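PDB 6EOA: phosphopantothenoylcysteine decarboxylase, which binds flavin mononucleotide and, as a member of the flavin-containing cysteine decarboxylase superfamily, probably decarboxylates phosphopantothenoylcysteine in coenzyme A biosynthesis. Local coordinates for residues Asp52-Leu57 and Trp222-Val226. Numbering follows the deposited sequence.
Sequences DIVGAL and WRDIV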
ATOM      1  N   ASP A  52      17.616  21.310   7.104  1.00 61.61           N
ATOM      2  CA  ASP A  52      18.697  22.120   6.541  1.00 66.60           C
ATOM      3  C   ASP A  52      18.324  22.666   5.164  1.00 66.86           C
ATOM      4  O   ASP A  52      18.677  23.794   4.811  1.00 69.85           O
ATOM      5  CB  ASP A  52      19.986  21.303   6.447  1.00 72.10           C
ATOM      6  CG  ASP A  52      20.504  20.880   7.804  1.00 80.35           C
ATOM      7  OD1 ASP A  52      21.133  21.716   8.486  1.00 82.86           O
ATOM      8  OD2 ASP A  52      20.276  19.713   8.192  1.00 85.25           O
ATOM      9  N   ILE A  53      17.615  21.855   4.387  1.00 65.14           N
ATOM     10  CA  ILE A  53      17.148  22.261   3.067  1.00 63.60           C
ATOM     11  C   ILE A  53      16.121  23.384   3.185  1.00 62.60           C
ATOM     12  O   ILE A  53      16.224  24.407   2.506  1.00 65.53           O
ATOM     13  CB  ILE A  53      16.530  21.072   2.302  1.00 62.85           C
ATOM     14  CG1 ILE A  53      17.610  20.050   1.939  1.00 67.14           C
ATOM     15  CG2 ILE A  53      15.825  21.549   1.051  1.00 61.20           C
ATOM     16  CD1 ILE A  53      17.070  18.777   1.312  1.00 66.08           C
ATOM     17  N   VAL A  54      15.140  23.189   4.060  1.00 60.69           N
ATOM     18  CA  VAL A  54      14.091  24.177   4.272  1.00 60.44           C
ATOM     19  C   VAL A  54      14.679  25.502   4.749  1.00 63.97           C
ATOM     20  O   VAL A  54      14.295  26.569   4.269  1.00 64.99           O
ATOM     21  CB  VAL A  54      13.049  23.678   5.291  1.00 61.43           C
ATOM     22  CG1 VAL A  54      12.016  24.758   5.577  1.00 62.29           C
ATOM     23  CG2 VAL A  54      12.377  22.413   4.778  1.00 58.06           C
ATOM     24  N   GLY A  55      15.625  25.421   5.680  1.00 63.05           N
ATOM     25  CA  GLY A  55      16.290  26.603   6.192  1.00 65.46           C
ATOM     26  C   GLY A  55      16.998  27.364   5.092  1.00 68.31           C
ATOM     27  O   GLY A  55      16.976  28.594   5.067  1.00 69.48           O
ATOM     28  N   ALA A  56      17.616  26.630   4.170  1.00 70.36           N
ATOM     29  CA  ALA A  56      18.342  27.242   3.058  1.00 72.94           C
ATOM     30  C   ALA A  56      17.397  27.865   2.033  1.00 71.28           C
ATOM     31  O   ALA A  56      17.702  28.904   1.449  1.00 73.58           O
ATOM     32  CB  ALA A  56      19.240  26.216   2.382  1.00 71.89           C
ATOM     33  N   LEU A  57      16.257  27.219   1.807  1.00 65.98           N
ATOM     34  CA  LEU A  57      15.280  27.723   0.852  1.00 66.43           C
ATOM     35  C   LEU A  57      14.562  28.957   1.390  1.00 66.22           C
ATOM     36  O   LEU A  57      14.279  29.887   0.637  1.00 68.14           O
ATOM     37  CB  LEU A  57      14.269  26.631   0.489  1.00 64.61           C
ATOM     38  CG  LEU A  57      14.843  25.452  -0.303  1.00 67.09           C
ATOM     39  CD1 LEU A  57      13.742  24.489  -0.722  1.00 65.88           C
ATOM     40  CD2 LEU A  57      15.614  25.947  -1.517  1.00 70.19           C
ATOM     41  N   TRP A 222      22.644  17.568   0.513  1.00 64.07           N
ATOM     42  CA  TRP A 222      21.532  18.507   0.593  1.00 66.17           C
ATOM     43  C   TRP A 222      21.904  19.892   0.063  1.00 68.66           C
ATOM     44  O   TRP A 222      21.053  20.609  -0.467  1.00 67.39           O
ATOM     45  CB  TRP A 222      21.016  18.608   2.031  1.00 68.44           C
ATOM     46  CG  TRP A 222      21.949  19.283   2.994  1.00 72.88           C
ATOM     47  CD1 TRP A 222      22.894  18.687   3.777  1.00 74.41           C
ATOM     48  CD2 TRP A 222      22.011  20.684   3.287  1.00 72.88           C
ATOM     49  NE1 TRP A 222      23.545  19.631   4.534  1.00 76.83           N
ATOM     50  CE2 TRP A 222      23.023  20.865   4.251  1.00 74.80           C
ATOM     51  CE3 TRP A 222      21.311  21.803   2.824  1.00 71.80           C
ATOM     52  CZ2 TRP A 222      23.354  22.119   4.761  1.00 75.63           C
ATOM     53  CZ3 TRP A 222      21.640  23.048   3.332  1.00 71.73           C
ATOM     54  CH2 TRP A 222      22.654  23.195   4.290  1.00 74.84           C
ATOM     55  N   ARG A 223      23.172  20.264   0.191  1.00 71.75           N
ATOM     56  CA  ARG A 223      23.634  21.541  -0.345  1.00 78.14           C
ATOM     57  C   ARG A 223      23.596  21.513  -1.868  1.00 77.52           C
ATOM     58  O   ARG A 223      23.302  22.519  -2.514  1.00 77.11           O
ATOM     59  CB  ARG A 223      25.043  21.863   0.152  1.00 81.94           C
ATOM     60  CG  ARG A 223      25.126  22.036   1.655  1.00 85.49           C
ATOM     61  CD  ARG A 223      26.565  22.111   2.129  1.00 93.54           C
ATOM     62  NE  ARG A 223      26.697  21.597   3.489  1.00 98.96           N
ATOM     63  CZ  ARG A 223      27.035  20.344   3.784  1.00104.13           C
ATOM     64  NH1 ARG A 223      27.286  19.476   2.812  1.00104.74           N
ATOM     65  NH2 ARG A 223      27.128  19.961   5.052  1.00106.58           N
ATOM     66  N   ASP A 224      23.892  20.351  -2.441  1.00 77.12           N
ATOM     67  CA  ASP A 224      23.805  20.190  -3.883  1.00 77.23           C
ATOM     68  C   ASP A 224      22.349  20.269  -4.321  1.00 74.24           C
ATOM     69  O   ASP A 224      22.040  20.882  -5.340  1.00 74.30           O
ATOM     70  CB  ASP A 224      24.440  18.870  -4.320  1.00 79.12           C
ATOM     71  CG  ASP A 224      25.938  18.838  -4.074  1.00 82.22           C
ATOM     72  OD1 ASP A 224      26.557  19.924  -4.037  1.00 85.54           O
ATOM     73  OD2 ASP A 224      26.496  17.732  -3.916  1.00 82.04           O
ATOM     74  N   ILE A 225      21.461  19.666  -3.535  1.00 71.56           N
ATOM     75  CA  ILE A 225      20.023  19.745  -3.786  1.00 71.70           C
ATOM     76  C   ILE A 225      19.545  21.187  -3.868  1.00 68.32           C
ATOM     77  O   ILE A 225      18.813  21.557  -4.786  1.00 66.41           O
ATOM     78  CB  ILE A 225      19.208  19.038  -2.687  1.00 72.35           C
ATOM     79  CG1 ILE A 225      19.719  17.618  -2.469  1.00 74.45           C
ATOM     80  CG2 ILE A 225      17.729  19.026  -3.049  1.00 72.53           C
ATOM     81  CD1 ILE A 225      19.494  16.737  -3.647  1.00 74.92           C
ATOM     82  N   VAL A 226      19.963  21.993  -2.896  1.00 70.01           N
ATOM     83  CA  VAL A 226      19.543  23.387  -2.819  1.00 73.54           C
ATOM     84  C   VAL A 226      20.006  24.169  -4.045  1.00 74.03           C
ATOM     85  O   VAL A 226      19.240  24.948  -4.613  1.00 74.43           O
ATOM     86  CB  VAL A 226      20.080  24.069  -1.542  1.00 75.64           C
ATOM     87  CG1 VAL A 226      19.803  25.567  -1.574  1.00 76.89           C
ATOM     88  CG2 VAL A 226      19.460  23.445  -0.307  1.00 72.44           C
TER
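Trp222, in the first turn of helix 222-237, lays its indole against the side of helix 50-59, where it meets Asp52, Ile53 and Ala56. The CB of Asp52 sits squarely over one face of the six-membered ring, 3.6 Å from its centroid, in a CH-pi contact. The opposite face carries the CG of Arg223, leaving the ring sandwiched between aliphatic parts of two charged residues. With chi1 of 70°, Trp222 CG lies between its own backbone N and carbonyl carbon, which lays the indole along Asp52 and Ala56. Its far end reaches the backbone there, CZ3 lying 3.4 Å from Asp52 O, a carbonyl already engaged by Ala56 N within the helix. The methyl of Ala56 comes up at the indole edge, close to the ring plane.

Ile53 runs alongside Trp222 in the opposing direction, so that Ile53 CG1 packs on Trp222 CB at 3.7 Å; Ile53 CD1 also lies near Trp222 CB and, more loosely, Ile225 CG2. One turn after the tryptophan, Val226 spreads its two methyls over the partner helix: both touch Ala56 CB, with CG2 the nearer at 3.9 Å. Val226 CG2 also packs against Ile53 CG2 at 4.3 Å, and CG1 meets Leu57 CD2 at 4.2 Å.

The two helix segments run roughly parallel, their axes 9.7 Å apart and inclined by 34°. In this Rossmann-like fold (strand order 3-2-1-4-5-6) the contact joins the helix following strand 35-41 to the C-terminal helix. Val54, pointing away from Trp222, and Leu57 pack on strand 63-69 of the parallel sheet.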